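Side-chain contacts in 4-alpha-glucanotransferase (Corynebacterium glutamicum, PDB 5B68), which is an amylomaltase, a member of the 4-alpha-glucanotransferase family with a TIM-barrel fold and an N-terminal beta-sandwich domain: residues N8-L13 with L42-D47; A385-G390 with R444-T449. All coordinates share one frame; numbering follows the deposited sequence.

Contact 1 of 2, residues N8-L13 with L42-D47; sequences NELADL and LGVNLD. With SO4 (sulfate ion), chain G.
In Leu10, chi1 of -172° turns CG away from the backbone N, and CD2 continues anti to CA. This extended branch brings CD2 up to the side chains of residues 42-47. Val44 answers with CG1, which is likewise anti to its own N. The motif on this side is a Schellman motif ending helix 32-41. Val44 N returns to Leu39 O, and Gly43 N returns to Arg40 O. Gly43 is the C-prime residue and has positive phi (89°). The turn is followed by an extended run that presents Val44 and Leu46 to the first helix.

Leu10 CD2 meets both. It lies 4.4 Å from Val44 CG1 and 4.3 Å from Leu46 CD2. These are loose methyl contacts, and the two backbones stay well apart, with 9.6 Å between Leu10 CA and Val44 CA. Leu39 of helix 32-41 touches all three side chains. Gln60 of helix 54-69 also lies against Val44. The contact therefore joins helix 5-13 to the loop between helices 32-41 and 54-69, and all three touching residues are buried.

Asn45, between Val44 and Leu46, is exposed and reaches a sulfate ion, probably from the crystallisation liquor. Arg59, Gln60 and Arg67 also bond this anion. The amide of Asn45 uses ND2 for two sulfate oxygens. One bond is weak and bent, from ND2 to O3. The other is nearly straight: Asn45 ND2 to sulfate O4, 3.0 Å, with an N-H...O angle of 168°.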
loop_
_atom_site.group_PDB
_atom_site.type_symbol
_atom_site.label_atom_id
_atom_site.label_comp_id
_atom_site.label_asym_id
_atom_site.label_seq_id
_atom_site.Cartn_x
_atom_site.Cartn_y
_atom_site.Cartn_z
ATOM N N ASN A 8 17.149 -16.803 22.835
ATOM C CA ASN A 8 16.993 -15.328 22.903
ATOM C C ASN A 8 18.156 -14.589 22.254
ATOM O O ASN A 8 17.952 -13.600 21.518
ATOM C CB ASN A 8 16.876 -14.831 24.358
ATOM C CG ASN A 8 15.552 -15.184 24.982
ATOM O OD1 ASN A 8 14.621 -15.551 24.303
ATOM N ND2 ASN A 8 15.499 -15.143 26.310
ATOM N N GLU A 9 19.365 -15.084 22.467
ATOM C CA GLU A 9 20.514 -14.453 21.879
ATOM C C GLU A 9 20.403 -14.520 20.367
ATOM O O GLU A 9 20.650 -13.508 19.687
ATOM C CB GLU A 9 21.820 -15.101 22.337
ATOM C CG GLU A 9 23.071 -14.298 21.982
ATOM C CD GLU A 9 24.373 -14.922 22.511
ATOM O OE1 GLU A 9 25.435 -14.438 22.125
ATOM O OE2 GLU A 9 24.343 -15.877 23.300
ATOM N N LEU A 10 20.005 -15.666 19.868
ATOM C CA LEU A 10 19.892 -15.852 18.439
ATOM C C LEU A 10 18.764 -15.037 17.840
ATOM O O LEU A 10 18.924 -14.390 16.824
ATOM C CB LEU A 10 19.722 -17.320 18.132
ATOM C CG LEU A 10 19.775 -17.743 16.659
ATOM C CD1 LEU A 10 21.084 -17.423 15.935
ATOM C CD2 LEU A 10 19.510 -19.219 16.587
ATOM N N ALA A 11 17.604 -15.106 18.476
ATOM C CA ALA A 11 16.473 -14.277 18.087
ATOM C C ALA A 11 16.858 -12.789 18.003
ATOM O O ALA A 11 16.494 -12.137 17.006
ATOM C CB ALA A 11 15.323 -14.465 19.114
ATOM N N ASP A 12 17.557 -12.249 18.998
ATOM C CA ASP A 12 18.015 -10.863 18.958
ATOM C C ASP A 12 18.860 -10.534 17.744
ATOM O O ASP A 12 18.682 -9.473 17.156
ATOM C CB ASP A 12 18.851 -10.472 20.190
ATOM C CG ASP A 12 18.044 -10.413 21.453
ATOM O OD1 ASP A 12 16.792 -10.410 21.452
ATOM O OD2 ASP A 12 18.711 -10.476 22.495
ATOM N N LEU A 13 19.758 -11.434 17.346
ATOM C CA LEU A 13 20.669 -11.144 16.181
ATOM C C LEU A 13 19.889 -11.054 14.855
ATOM O O LEU A 13 20.268 -10.339 13.919
ATOM C CB LEU A 13 21.714 -12.233 16.040
ATOM C CG LEU A 13 22.724 -12.292 17.196
ATOM C CD1 LEU A 13 23.537 -13.557 16.996
ATOM C CD2 LEU A 13 23.582 -11.046 17.310
ATOM N N LEU A 42 13.426 -17.549 8.319
ATOM C CA LEU A 42 14.471 -16.571 7.888
ATOM C C LEU A 42 15.706 -17.253 7.352
ATOM O O LEU A 42 16.710 -16.582 7.091
ATOM C CB LEU A 42 14.815 -15.663 9.072
ATOM C CG LEU A 42 13.706 -14.740 9.537
ATOM C CD1 LEU A 42 14.196 -13.992 10.768
ATOM C CD2 LEU A 42 13.142 -13.823 8.461
ATOM N N GLY A 43 15.671 -18.570 7.175
ATOM C CA GLY A 43 16.796 -19.299 6.620
ATOM C C GLY A 43 17.836 -19.787 7.657
ATOM O O GLY A 43 18.895 -20.280 7.274
ATOM N N VAL A 44 17.527 -19.714 8.960
ATOM C CA VAL A 44 18.463 -20.172 9.939
ATOM C C VAL A 44 18.366 -21.705 10.000
ATOM O O VAL A 44 17.271 -22.264 10.175
ATOM C CB VAL A 44 18.254 -19.520 11.313
ATOM C CG1 VAL A 44 19.308 -20.009 12.284
ATOM C CG2 VAL A 44 18.293 -17.952 11.213
ATOM N N ASN A 45 19.498 -22.356 9.792
ATOM C CA ASN A 45 19.577 -23.818 9.824
ATOM C C ASN A 45 19.544 -24.374 11.293
ATOM O O ASN A 45 20.567 -24.460 11.952
ATOM C CB ASN A 45 20.841 -24.226 9.073
ATOM C CG ASN A 45 20.996 -25.730 8.947
ATOM O OD1 ASN A 45 20.162 -26.490 9.397
ATOM N ND2 ASN A 45 22.083 -26.156 8.313
ATOM N N LEU A 46 18.341 -24.690 11.748
ATOM C CA LEU A 46 18.076 -25.329 13.017
ATOM C C LEU A 46 17.237 -26.530 12.671
ATOM O O LEU A 46 16.477 -26.494 11.720
ATOM C CB LEU A 46 17.244 -24.446 13.922
ATOM C CG LEU A 46 17.783 -23.094 14.339
ATOM C CD1 LEU A 46 16.688 -22.333 15.056
ATOM C CD2 LEU A 46 18.982 -23.296 15.232
ATOM N N ASP A 47 17.338 -27.585 13.457
ATOM C CA ASP A 47 16.751 -28.857 13.050
ATOM C C ASP A 47 15.226 -28.819 12.838
ATOM O O ASP A 47 14.493 -28.154 13.562
ATOM C CB ASP A 47 17.185 -29.992 13.980
ATOM C CG ASP A 47 18.528 -30.620 13.564
ATOM O OD1 ASP A 47 19.401 -29.898 13.030
ATOM O OD2 ASP A 47 18.718 -31.840 13.781
HETATM S S SO4 G . 24.596 -23.469 8.119
HETATM O O1 SO4 G . 24.113 -22.073 8.212
HETATM O O2 SO4 G . 26.048 -23.456 7.753
HETATM O O3 SO4 G . 24.486 -24.153 9.421
HETATM O O4 SO4 G . 23.725 -24.048 7.032
#

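Contact 2 of 2, residues A385-G390 with R444-T449; sequences ADLAVG and RNLLRT. With SO4 (sulfate ion), chain K; SO4 (sulfate ion), chain F.
Leu387 sets its CD1 methyl against CD1 of Leu446, 3.5 Å away, a tight methyl contact. Its other methyl, CD2, lies 4.0 Å from Leu447 CD2. One leucine thus meets two neighbours on the helix, and its side chain crosses each at about a right angle. Leu446 places CG between its backbone N and carbonyl carbon (chi1 80°); with chi2 near 84°, this places CD1 beside Leu387.

The setting is the TIM barrel. Strand 382-387 lies parallel to strand 456-459, and helix 441-452 leads into the latter, so the contact packs helix against sheet. Ile457 of that neighbouring strand touches both Leu387 and Leu447. Helix 487-500 adds Ile493 and Leu494 against Leu447.

Two arginines extend from the helix to sulfate ions. Arg444 meets one anion at its guanidinium edge: NH1 to O3 is 2.6 Å and NH2 to O4 is 2.9 Å. Its NE bonds Asn445 OD1 at 3.1 Å, within the guanidinium plane, which helps fix the group's rotation. Arg444 CD lies 4.0 Å above one face of the Arg448 guanidinium, toward its rim. Arg448 NH2 forms a salt bridge with Glu497, while NH1 makes a weak bond to O3 of the second sulfate.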
loop_
_atom_site.group_PDB
_atom_site.type_symbol
_atom_site.label_atom_id
_atom_site.label_comp_id
_atom_site.label_asym_id
_atom_site.label_seq_id
_atom_site.Cartn_x
_atom_site.Cartn_y
_atom_site.Cartn_z
ATOM N N ALA A 385 -2.433 7.390 -4.963
ATOM C CA ALA A 385 -2.452 5.958 -4.974
ATOM C C ALA A 385 -2.412 5.372 -3.552
ATOM O O ALA A 385 -2.058 6.058 -2.563
ATOM C CB ALA A 385 -1.256 5.494 -5.838
ATOM N N ASP A 386 -2.846 4.131 -3.422
ATOM C CA ASP A 386 -2.838 3.398 -2.149
ATOM C C ASP A 386 -1.977 2.140 -2.343
ATOM O O ASP A 386 -2.178 1.432 -3.309
ATOM C CB ASP A 386 -4.273 3.010 -1.760
ATOM C CG ASP A 386 -4.424 2.443 -0.345
ATOM O OD1 ASP A 386 -3.479 2.020 0.338
ATOM O OD2 ASP A 386 -5.554 2.305 0.074
ATOM N N LEU A 387 -1.082 1.871 -1.394
ATOM C CA LEU A 387 -0.132 0.711 -1.447
ATOM C C LEU A 387 -0.599 -0.303 -0.461
ATOM O O LEU A 387 -0.593 -0.058 0.746
ATOM C CB LEU A 387 1.258 1.187 -1.100
ATOM C CG LEU A 387 2.414 0.152 -1.039
ATOM C CD1 LEU A 387 2.555 -0.599 -2.364
ATOM C CD2 LEU A 387 3.673 0.888 -0.622
ATOM N N ALA A 388 -1.036 -1.464 -0.948
ATOM C CA ALA A 388 -1.357 -2.554 -0.120
ATOM C C ALA A 388 -0.104 -2.994 0.718
ATOM O O ALA A 388 1.033 -2.712 0.308
ATOM C CB ALA A 388 -1.842 -3.679 -1.031
ATOM N N VAL A 389 -0.314 -3.681 1.821
ATOM C CA VAL A 389 0.770 -4.147 2.698
ATOM C C VAL A 389 1.594 -5.291 2.073
ATOM O O VAL A 389 2.759 -5.481 2.400
ATOM C CB VAL A 389 0.282 -4.737 4.067
ATOM C CG1 VAL A 389 1.470 -4.689 5.027
ATOM C CG2 VAL A 389 -0.835 -3.961 4.638
ATOM N N GLY A 390 0.944 -6.084 1.249
ATOM C CA GLY A 390 1.588 -7.298 0.796
ATOM C C GLY A 390 0.842 -7.992 -0.300
ATOM O O GLY A 390 -0.068 -7.467 -0.887
ATOM N N ARG A 444 12.287 -0.175 -3.923
ATOM C CA ARG A 444 12.385 0.921 -4.832
ATOM C C ARG A 444 11.457 0.786 -6.070
ATOM O O ARG A 444 10.764 1.739 -6.439
ATOM C CB ARG A 444 13.830 1.091 -5.394
ATOM C CG ARG A 444 13.933 2.302 -6.314
ATOM C CD ARG A 444 15.306 2.365 -6.979
ATOM N NE ARG A 444 15.413 1.380 -8.021
ATOM C CZ ARG A 444 16.520 1.137 -8.741
ATOM N NH1 ARG A 444 17.629 1.817 -8.493
ATOM N NH2 ARG A 444 16.538 0.149 -9.669
ATOM N N ASN A 445 11.506 -0.379 -6.716
ATOM C CA ASN A 445 10.850 -0.511 -8.003
ATOM C C ASN A 445 9.313 -0.486 -7.852
ATOM O O ASN A 445 8.633 0.150 -8.702
ATOM C CB ASN A 445 11.318 -1.788 -8.693
ATOM C CG ASN A 445 12.756 -1.667 -9.216
ATOM O OD1 ASN A 445 13.352 -0.616 -9.193
ATOM N ND2 ASN A 445 13.264 -2.748 -9.725
ATOM N N LEU A 446 8.775 -1.134 -6.815
ATOM C CA LEU A 446 7.324 -1.082 -6.617
ATOM C C LEU A 446 6.890 0.374 -6.297
ATOM O O LEU A 446 5.922 0.894 -6.896
ATOM C CB LEU A 446 6.842 -2.098 -5.643
ATOM C CG LEU A 446 6.982 -1.835 -4.157
ATOM C CD1 LEU A 446 5.852 -0.997 -3.559
ATOM C CD2 LEU A 446 7.097 -3.135 -3.467
ATOM N N LEU A 447 7.670 1.063 -5.454
ATOM C CA LEU A 447 7.354 2.426 -5.142
ATOM C C LEU A 447 7.407 3.344 -6.348
ATOM O O LEU A 447 6.539 4.256 -6.538
ATOM C CB LEU A 447 8.252 2.980 -4.015
ATOM C CG LEU A 447 8.076 2.428 -2.623
ATOM C CD1 LEU A 447 9.227 2.799 -1.675
ATOM C CD2 LEU A 447 6.738 2.932 -2.073
ATOM N N ARG A 448 8.476 3.223 -7.129
ATOM C CA ARG A 448 8.592 4.084 -8.244
ATOM C C ARG A 448 7.392 3.913 -9.248
ATOM O O ARG A 448 6.922 4.876 -9.811
ATOM C CB ARG A 448 9.907 3.808 -8.969
ATOM C CG ARG A 448 10.138 4.719 -10.104
ATOM C CD ARG A 448 11.577 4.801 -10.449
ATOM N NE ARG A 448 12.402 5.292 -9.355
ATOM C CZ ARG A 448 13.696 5.522 -9.468
ATOM N NH1 ARG A 448 14.302 5.301 -10.635
ATOM N NH2 ARG A 448 14.415 5.957 -8.432
ATOM N N THR A 449 6.927 2.695 -9.449
ATOM C CA THR A 449 5.767 2.453 -10.307
ATOM C C THR A 449 4.458 3.028 -9.690
ATOM O O THR A 449 3.709 3.740 -10.372
ATOM C CB THR A 449 5.638 0.996 -10.638
ATOM O OG1 THR A 449 6.816 0.602 -11.376
ATOM C CG2 THR A 449 4.404 0.757 -11.483
HETATM S S SO4 K . 20.117 0.417 -10.693
HETATM O O1 SO4 K . 20.959 1.052 -11.744
HETATM O O2 SO4 K . 20.727 -0.835 -10.174
HETATM O O3 SO4 K . 19.969 1.356 -9.536
HETATM O O4 SO4 K . 18.838 0.086 -11.369
HETATM S S SO4 F . 12.873 6.379 -14.439
HETATM O O1 SO4 F . 13.819 5.967 -15.510
HETATM O O2 SO4 F . 13.478 7.412 -13.585
HETATM O O3 SO4 F . 12.548 5.138 -13.650
HETATM O O4 SO4 F . 11.743 7.043 -15.074
#

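Overall arrangement
The two contacts are separate, with centres 30 Å apart and nearest atoms about 15 Å apart. Contact 1 closes along the chain before contact 2 opens. Its centre is 29 Å from the centre of the chain, among the N-terminal helices. The centre of contact 2 is 6 Å from that of the chain, in the barrel. Both are buried and apolar, contact 1 through two leucines and a valine, contact 2 through three leucines. Each has polar side chains nearby that bind sulfate. Arg444 in contact 2 also makes a cation-pi interaction with Trp143, which belongs to the beta-sandwich domain. A bound glycerol, probably from the crystallisation liquor, lies about 4 Å from the Leu446 side chain.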